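Local coordinates for protein beta-lactamase (Chitinophaga pinensis, PDB 6N36) that probably hydrolyses the amide bond of beta-lactam rings as a dizinc enzyme of the metallo-beta-lactamase superfamily, at residues Met103-Asp115 / Met154-Ser166. Numbering follows the deposited sequence.
With ZN (zinc ion), chain C.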
ATOM      1  N   MET A 103       0.473 -11.559  -9.517  1.00 24.50           N
ATOM      2  CA  MET A 103       0.925 -10.169  -9.229  1.00 25.07           C
ATOM      3  C   MET A 103       0.236  -9.203 -10.180  1.00 24.80           C
ATOM      4  O   MET A 103       0.466  -9.288 -11.389  1.00 26.98           O
ATOM      5  CB  MET A 103       2.425  -9.995  -9.415  1.00 25.97           C
ATOM      6  CG  MET A 103       2.864  -8.602  -9.019  1.00 25.55           C
ATOM      7  SD  MET A 103       2.968  -8.419  -7.218  1.00 25.90           S
ATOM      8  CE  MET A 103       2.164  -6.825  -7.016  1.00 25.39           C
ATOM      9  N   MET A 104      -0.550  -8.272  -9.662  1.00 23.28           N
ATOM     10  CA  MET A 104      -1.219  -7.242 -10.491  1.00 24.46           C
ATOM     11  C   MET A 104      -0.640  -5.879 -10.057  1.00 23.75           C
ATOM     12  O   MET A 104      -0.597  -5.577  -8.838  1.00 23.85           O
ATOM     13  CB  MET A 104      -2.728  -7.307 -10.360  1.00 25.75           C
ATOM     14  CG  MET A 104      -3.250  -8.699 -10.602  1.00 27.95           C
ATOM     15  SD  MET A 104      -5.041  -8.666 -10.773  1.00 29.47           S
ATOM     16  CE  MET A 104      -5.390 -10.381 -11.136  1.00 32.37           C
ATOM     17  N   VAL A 105      -0.064  -5.146 -11.012  1.00 24.75           N
ATOM     18  CA  VAL A 105       0.747  -3.930 -10.721  1.00 24.72           C
ATOM     19  C   VAL A 105       0.410  -2.843 -11.734  1.00 24.04           C
ATOM     20  O   VAL A 105       0.214  -3.146 -12.936  1.00 25.05           O
ATOM     21  CB  VAL A 105       2.250  -4.205 -10.650  1.00 26.45           C
ATOM     22  CG1 VAL A 105       2.818  -4.652 -11.977  1.00 28.40           C
ATOM     23  CG2 VAL A 105       3.011  -3.004 -10.096  1.00 26.97           C
ATOM     24  N   ASN A 106       0.262  -1.639 -11.233  1.00 23.31           N
ATOM     25  CA  ASN A 106       0.232  -0.401 -12.027  1.00 23.70           C
ATOM     26  C   ASN A 106       1.296  -0.483 -13.119  1.00 24.23           C
ATOM     27  O   ASN A 106       2.434  -0.730 -12.843  1.00 23.22           O
ATOM     28  CB  ASN A 106       0.443   0.804 -11.112  1.00 23.01           C
ATOM     29  CG  ASN A 106       0.162   2.151 -11.736  1.00 24.74           C
ATOM     30  OD1 ASN A 106       0.278   2.310 -12.951  1.00 28.60           O
ATOM     31  ND2 ASN A 106      -0.063   3.133 -10.898  1.00 24.58           N
ATOM     32  N   GLU A 107       0.892  -0.308 -14.364  1.00 26.60           N
ATOM     33  CA  GLU A 107       1.811  -0.319 -15.525  0.60 28.90           C
ATOM     34  C   GLU A 107       3.013   0.582 -15.240  1.00 26.81           C
ATOM     35  O   GLU A 107       4.095   0.229 -15.666  1.00 27.83           O
ATOM     36  CB  GLU A 107       1.098   0.151 -16.800  0.60 32.26           C
ATOM     37  CG  GLU A 107       0.222   1.376 -16.591  0.60 35.66           C
ATOM     38  CD  GLU A 107      -0.102   2.233 -17.800  0.60 40.88           C
ATOM     39  OE1 GLU A 107      -0.464   3.423 -17.594  0.60 44.40           O
ATOM     40  OE2 GLU A 107      -0.036   1.711 -18.931  0.60 43.26           O
ATOM     41  N   LYS A 108       2.792   1.688 -14.524  1.00 25.73           N
ATOM     42  CA  LYS A 108       3.841   2.712 -14.316  0.50 26.12           C
ATOM     43  C   LYS A 108       4.894   2.233 -13.296  1.00 25.03           C
ATOM     44  O   LYS A 108       5.949   2.849 -13.254  1.00 26.32           O
ATOM     45  CB  LYS A 108       3.198   4.039 -13.910  0.50 26.49           C
ATOM     46  CG  LYS A 108       2.280   4.653 -14.965  0.50 28.72           C
ATOM     47  CD  LYS A 108       1.531   5.878 -14.472  0.50 29.26           C
ATOM     48  CE  LYS A 108       2.409   7.104 -14.313  0.50 30.70           C
ATOM     49  NZ  LYS A 108       2.717   7.741 -15.631  0.50 30.75           N
ATOM     50  N   ASP A 109       4.587   1.194 -12.485  1.00 24.82           N
ATOM     51  CA  ASP A 109       5.594   0.625 -11.530  1.00 23.45           C
ATOM     52  C   ASP A 109       6.061  -0.763 -11.990  1.00 23.93           C
ATOM     53  O   ASP A 109       6.886  -1.380 -11.301  1.00 24.11           O
ATOM     54  CB  ASP A 109       5.095   0.552 -10.080  1.00 23.04           C
ATOM     55  CG  ASP A 109       5.516   1.710  -9.155  1.00 22.50           C
ATOM     56  OD1 ASP A 109       6.269   2.626  -9.630  1.00 22.16           O
ATOM     57  OD2 ASP A 109       5.100   1.686  -7.963  1.00 22.43           O
ATOM     58  N   ALA A 110       5.575  -1.280 -13.114  1.00 24.18           N
ATOM     59  CA  ALA A 110       5.904  -2.667 -13.507  1.00 26.06           C
ATOM     60  C   ALA A 110       7.409  -2.855 -13.717  1.00 25.54           C
ATOM     61  O   ALA A 110       7.981  -3.866 -13.258  1.00 26.10           O
ATOM     62  CB  ALA A 110       5.130  -3.040 -14.739  1.00 26.90           C
ATOM     63  N   ALA A 111       8.082  -1.922 -14.412  1.00 27.91           N
ATOM     64  CA  ALA A 111       9.529  -2.070 -14.665  1.00 27.95           C
ATOM     65  C   ALA A 111      10.307  -1.996 -13.352  1.00 27.07           C
ATOM     66  O   ALA A 111      11.185  -2.834 -13.122  1.00 28.01           O
ATOM     67  CB  ALA A 111      10.014  -1.049 -15.647  1.00 29.37           C
ATOM     68  N   LEU A 112       9.889  -1.106 -12.463  1.00 24.81           N
ATOM     69  CA  LEU A 112      10.563  -0.963 -11.146  1.00 24.63           C
ATOM     70  C   LEU A 112      10.416  -2.255 -10.345  1.00 23.90           C
ATOM     71  O   LEU A 112      11.353  -2.722  -9.734  1.00 25.31           O
ATOM     72  CB  LEU A 112       9.929   0.230 -10.445  1.00 23.81           C
ATOM     73  CG  LEU A 112      10.529   0.618  -9.091  1.00 23.79           C
ATOM     74  CD1 LEU A 112      11.986   1.014  -9.244  1.00 24.41           C
ATOM     75  CD2 LEU A 112       9.745   1.780  -8.483  1.00 23.36           C
ATOM     76  N   LEU A 113       9.227  -2.810 -10.284  1.00 24.35           N
ATOM     77  CA  LEU A 113       9.003  -4.080  -9.554  1.00 24.28           C
ATOM     78  C   LEU A 113       9.820  -5.215 -10.193  1.00 25.92           C
ATOM     79  O   LEU A 113      10.344  -6.031  -9.493  1.00 25.45           O
ATOM     80  CB  LEU A 113       7.496  -4.365  -9.593  1.00 24.40           C
ATOM     81  CG  LEU A 113       7.064  -5.524  -8.698  1.00 25.19           C
ATOM     82  CD1 LEU A 113       7.335  -5.217  -7.220  1.00 26.00           C
ATOM     83  CD2 LEU A 113       5.617  -5.820  -8.961  1.00 26.09           C
ATOM     84  N   ALA A 114       9.907  -5.231 -11.514  1.00 27.31           N
ATOM     85  CA  ALA A 114      10.588  -6.309 -12.274  1.00 30.07           C
ATOM     86  C   ALA A 114      12.124  -6.159 -12.203  1.00 31.46           C
ATOM     87  O   ALA A 114      12.840  -7.165 -12.422  1.00 32.46           O
ATOM     88  CB  ALA A 114      10.042  -6.322 -13.682  1.00 31.66           C
ATOM     89  N   ASP A 115      12.648  -5.033 -11.759  1.00 29.96           N
ATOM     90  CA  ASP A 115      14.112  -4.849 -11.659  1.00 31.97           C
ATOM     91  C   ASP A 115      14.565  -4.694 -10.223  1.00 31.55           C
ATOM     92  O   ASP A 115      15.750  -4.459 -10.027  1.00 33.81           O
ATOM     93  CB  ASP A 115      14.539  -3.742 -12.607  1.00 32.15           C
ATOM     94  CG  ASP A 115      14.201  -2.327 -12.239  1.00 32.45           C
ATOM     95  OD1 ASP A 115      14.060  -2.037 -11.058  1.00 32.61           O
ATOM     96  OD2 ASP A 115      14.255  -1.480 -13.189  1.00 36.19           O
ATOM     97  N   MET A 154      -8.454   0.412  -8.707  1.00 21.91           N
ATOM     98  CA  MET A 154      -7.114   1.052  -8.555  1.00 21.61           C
ATOM     99  C   MET A 154      -7.205   2.502  -9.050  1.00 22.41           C
ATOM    100  O   MET A 154      -7.841   2.726 -10.128  1.00 22.99           O
ATOM    101  CB  MET A 154      -6.030   0.301  -9.321  1.00 22.17           C
ATOM    102  CG  MET A 154      -4.655   0.876  -9.036  1.00 22.10           C
ATOM    103  SD  MET A 154      -4.239   2.260 -10.213  1.00 24.78           S
ATOM    104  CE  MET A 154      -3.508   1.300 -11.508  1.00 25.42           C
ATOM    105  N   ARG A 155      -6.708   3.465  -8.276  1.00 21.02           N
ATOM    106  CA  ARG A 155      -6.589   4.846  -8.765  1.00 22.04           C
ATOM    107  C   ARG A 155      -5.117   5.220  -8.791  1.00 20.75           C
ATOM    108  O   ARG A 155      -4.448   5.024  -7.764  1.00 19.93           O
ATOM    109  CB  ARG A 155      -7.406   5.847  -7.952  1.00 23.71           C
ATOM    110  CG  ARG A 155      -8.908   5.604  -7.937  1.00 26.04           C
ATOM    111  CD  ARG A 155      -9.549   5.656  -9.298  1.00 27.89           C
ATOM    112  NE  ARG A 155      -9.174   6.780 -10.131  1.00 30.98           N
ATOM    113  CZ  ARG A 155      -9.833   7.939 -10.210  1.00 32.19           C
ATOM    114  NH1 ARG A 155     -10.888   8.171  -9.442  1.00 32.72           N
ATOM    115  NH2 ARG A 155      -9.347   8.895 -10.983  1.00 33.66           N
ATOM    116  N   GLN A 156      -4.631   5.744  -9.912  1.00 20.65           N
ATOM    117  CA  GLN A 156      -3.215   6.139 -10.041  1.00 20.56           C
ATOM    118  C   GLN A 156      -2.981   7.427  -9.251  1.00 19.66           C
ATOM    119  O   GLN A 156      -3.626   8.452  -9.534  1.00 20.71           O
ATOM    120  CB  GLN A 156      -2.755   6.272 -11.494  1.00 22.00           C
ATOM    121  CG  GLN A 156      -2.780   4.965 -12.267  1.00 24.84           C
ATOM    122  CD  GLN A 156      -2.348   5.205 -13.698  1.00 27.47           C
ATOM    123  OE1 GLN A 156      -2.722   6.234 -14.288  1.00 31.03           O
ATOM    124  NE2 GLN A 156      -1.612   4.267 -14.279  1.00 29.08           N
ATOM    125  N   HIS A 157      -2.041   7.367  -8.313  1.00 18.44           N
ATOM    126  CA  HIS A 157      -1.670   8.469  -7.403  1.00 18.62           C
ATOM    127  C   HIS A 157      -0.165   8.653  -7.495  1.00 17.74           C
ATOM    128  O   HIS A 157       0.533   8.456  -6.521  1.00 17.64           O
ATOM    129  CB  HIS A 157      -2.240   8.214  -6.016  1.00 18.30           C
ATOM    130  CG  HIS A 157      -3.705   8.340  -5.978  1.00 18.43           C
ATOM    131  ND1 HIS A 157      -4.475   7.688  -5.042  1.00 19.01           N
ATOM    132  CD2 HIS A 157      -4.561   9.083  -6.742  1.00 19.31           C
ATOM    133  CE1 HIS A 157      -5.735   7.950  -5.280  1.00 20.37           C
ATOM    134  NE2 HIS A 157      -5.850   8.789  -6.315  1.00 20.28           N
ATOM    135  N   PRO A 158       0.360   9.002  -8.684  1.00 17.19           N
ATOM    136  CA  PRO A 158       1.797   8.985  -8.915  1.00 17.99           C
ATOM    137  C   PRO A 158       2.531  10.073  -8.115  1.00 19.14           C
ATOM    138  O   PRO A 158       1.929  11.068  -7.632  1.00 18.84           O
ATOM    139  CB  PRO A 158       1.943   9.250 -10.375  1.00 18.46           C
ATOM    140  CG  PRO A 158       0.707  10.050 -10.713  1.00 18.76           C
ATOM    141  CD  PRO A 158      -0.389   9.355  -9.912  1.00 18.14           C
ATOM    142  N   GLY A 159       3.839   9.872  -7.997  1.00 19.08           N
ATOM    143  CA  GLY A 159       4.776  10.845  -7.430  1.00 18.77           C
ATOM    144  C   GLY A 159       5.736  10.142  -6.493  1.00 18.03           C
ATOM    145  O   GLY A 159       6.936  10.048  -6.803  1.00 17.80           O
ATOM    146  N   HIS A 160       5.233   9.616  -5.416  1.00 17.88           N
ATOM    147  CA  HIS A 160       6.100   8.893  -4.441  1.00 17.82           C
ATOM    148  C   HIS A 160       6.851   7.771  -5.180  1.00 19.96           C
ATOM    149  O   HIS A 160       8.063   7.616  -5.004  1.00 19.74           O
ATOM    150  CB  HIS A 160       5.215   8.376  -3.306  1.00 18.93           C
ATOM    151  CG  HIS A 160       6.013   7.756  -2.252  1.00 18.68           C
ATOM    152  ND1 HIS A 160       6.581   8.495  -1.239  1.00 20.58           N
ATOM    153  CD2 HIS A 160       6.385   6.479  -2.065  1.00 20.39           C
ATOM    154  CE1 HIS A 160       7.291   7.685  -0.489  1.00 19.69           C
ATOM    155  NE2 HIS A 160       7.201   6.460  -0.955  1.00 18.57           N
ATOM    156  N   THR A 161       6.180   7.080  -6.108  1.00 18.33           N
ATOM    157  CA  THR A 161       6.782   6.345  -7.213  1.00 17.92           C
ATOM    158  C   THR A 161       5.942   6.666  -8.442  1.00 18.27           C
ATOM    159  O   THR A 161       4.807   7.108  -8.289  1.00 18.46           O
ATOM    160  CB  THR A 161       6.827   4.827  -7.067  1.00 18.79           C
ATOM    161  OG1 THR A 161       5.496   4.345  -6.960  1.00 19.32           O
ATOM    162  CG2 THR A 161       7.584   4.410  -5.829  1.00 18.80           C
ATOM    163  N   PRO A 162       6.466   6.459  -9.652  1.00 19.47           N
ATOM    164  CA  PRO A 162       5.650   6.725 -10.835  1.00 19.43           C
ATOM    165  C   PRO A 162       4.338   5.937 -10.790  1.00 20.31           C
ATOM    166  O   PRO A 162       3.299   6.429 -11.375  1.00 21.09           O
ATOM    167  CB  PRO A 162       6.574   6.308 -11.973  1.00 21.25           C
ATOM    168  CG  PRO A 162       7.931   6.635 -11.438  1.00 22.45           C
ATOM    169  CD  PRO A 162       7.868   6.140 -10.016  1.00 21.67           C
ATOM    170  N   GLY A 163       4.377   4.707 -10.278  1.00 20.04           N
ATOM    171  CA  GLY A 163       3.192   3.823 -10.259  1.00 21.04           C
ATOM    172  C   GLY A 163       2.496   3.758  -8.918  1.00 20.58           C
ATOM    173  O   GLY A 163       1.630   2.846  -8.710  1.00 20.66           O
ATOM    174  N   ALA A 164       2.748   4.675  -8.007  1.00 18.96           N
ATOM    175  CA  ALA A 164       2.028   4.722  -6.726  1.00 18.47           C
ATOM    176  C   ALA A 164       0.528   4.825  -6.965  1.00 18.21           C
ATOM    177  O   ALA A 164       0.041   5.491  -7.961  1.00 18.86           O
ATOM    178  CB  ALA A 164       2.513   5.817  -5.819  1.00 17.84           C
ATOM    179  N   ASN A 165      -0.230   4.088  -6.156  1.00 17.49           N
ATOM    180  CA  ASN A 165      -1.677   3.985  -6.385  1.00 18.01           C
ATOM    181  C   ASN A 165      -2.401   3.662  -5.080  1.00 17.67           C
ATOM    182  O   ASN A 165      -1.796   3.153  -4.089  1.00 17.68           O
ATOM    183  CB  ASN A 165      -1.982   2.994  -7.489  1.00 18.68           C
ATOM    184  CG  ASN A 165      -1.374   1.623  -7.371  1.00 19.06           C
ATOM    185  OD1 ASN A 165      -1.287   0.939  -8.359  1.00 21.20           O
ATOM    186  ND2 ASN A 165      -1.117   1.105  -6.180  1.00 19.51           N
ATOM    187  N   SER A 166      -3.676   4.004  -5.065  1.00 17.80           N
ATOM    188  CA  SER A 166      -4.589   3.697  -3.939  1.00 17.49           C
ATOM    189  C   SER A 166      -5.612   2.682  -4.448  1.00 18.60           C
ATOM    190  O   SER A 166      -5.802   2.547  -5.695  1.00 20.04           O
ATOM    191  CB  SER A 166      -5.287   4.956  -3.446  1.00 18.46           C
ATOM    192  OG  SER A 166      -4.321   5.923  -3.039  1.00 19.73           O
TER
HETATM  193 ZN    ZN C 502       7.967   4.658  -0.156  0.90 21.90          ZN
HETATM  194  O   HOH W   1       0.470  -1.145  -8.369  1.00 20.55           O
HETATM  195  O   HOH W   2       0.565   5.977 -10.595  1.00 22.83           O
HETATM  196  O   HOH W   3       2.539   0.462  -7.500  1.00 22.00           O
HETATM  197  O   HOH W   4       6.548   4.856   1.785  1.00 27.52           O
HETATM  198  O   HOH W   5       8.893   3.323   1.060  1.00 29.74           O
HETATM  199  O   HOH W   6       9.498   5.932   0.895  1.00 28.90           O
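D109 holds the zinc-ligand loop of this metallo-beta-lactamase αβ/βα sandwich through both carboxylate oxygens, one of the bonds weak. Its OD2 accepts from T161 OG1 at 2.9 Å, met on the syn side and close to the carboxylate plane, while OD1 takes the weak bond from G163 N at 2.9 Å. Both donors belong to the type I turn T161-A164, which directly follows the zinc ligand H160. G163 CA comes within 3.3 Å of D109 CG, with no side chain to stand between the turn and D109 N. N106 carries the second polar cluster. With CG anti to the backbone N (chi1 -168°), its amide lies between the turn and strand 150-156: ND2 makes a weak bond to G163 O, and OD1 accepts from Q156 NE2 at 3.0 Å, tilted 29° from the carbonyl plane. K108 N, 3.0 Å from N106 OD1 and 43° out of that plane on the opposite face, closes an Asx turn; the two donors, with the ND2 bonds, would restrain the amide's rotation. Water 2 joins N106 ND2 to P162 O and A164 O. Further out, water 1, which accepts from N106 N, lies 2.7 Å from OD1 of N165, itself anchored through ND2 to T81 O. H160 NE2 binds zinc at 2.1 Å, together with H83, H85 and three waters.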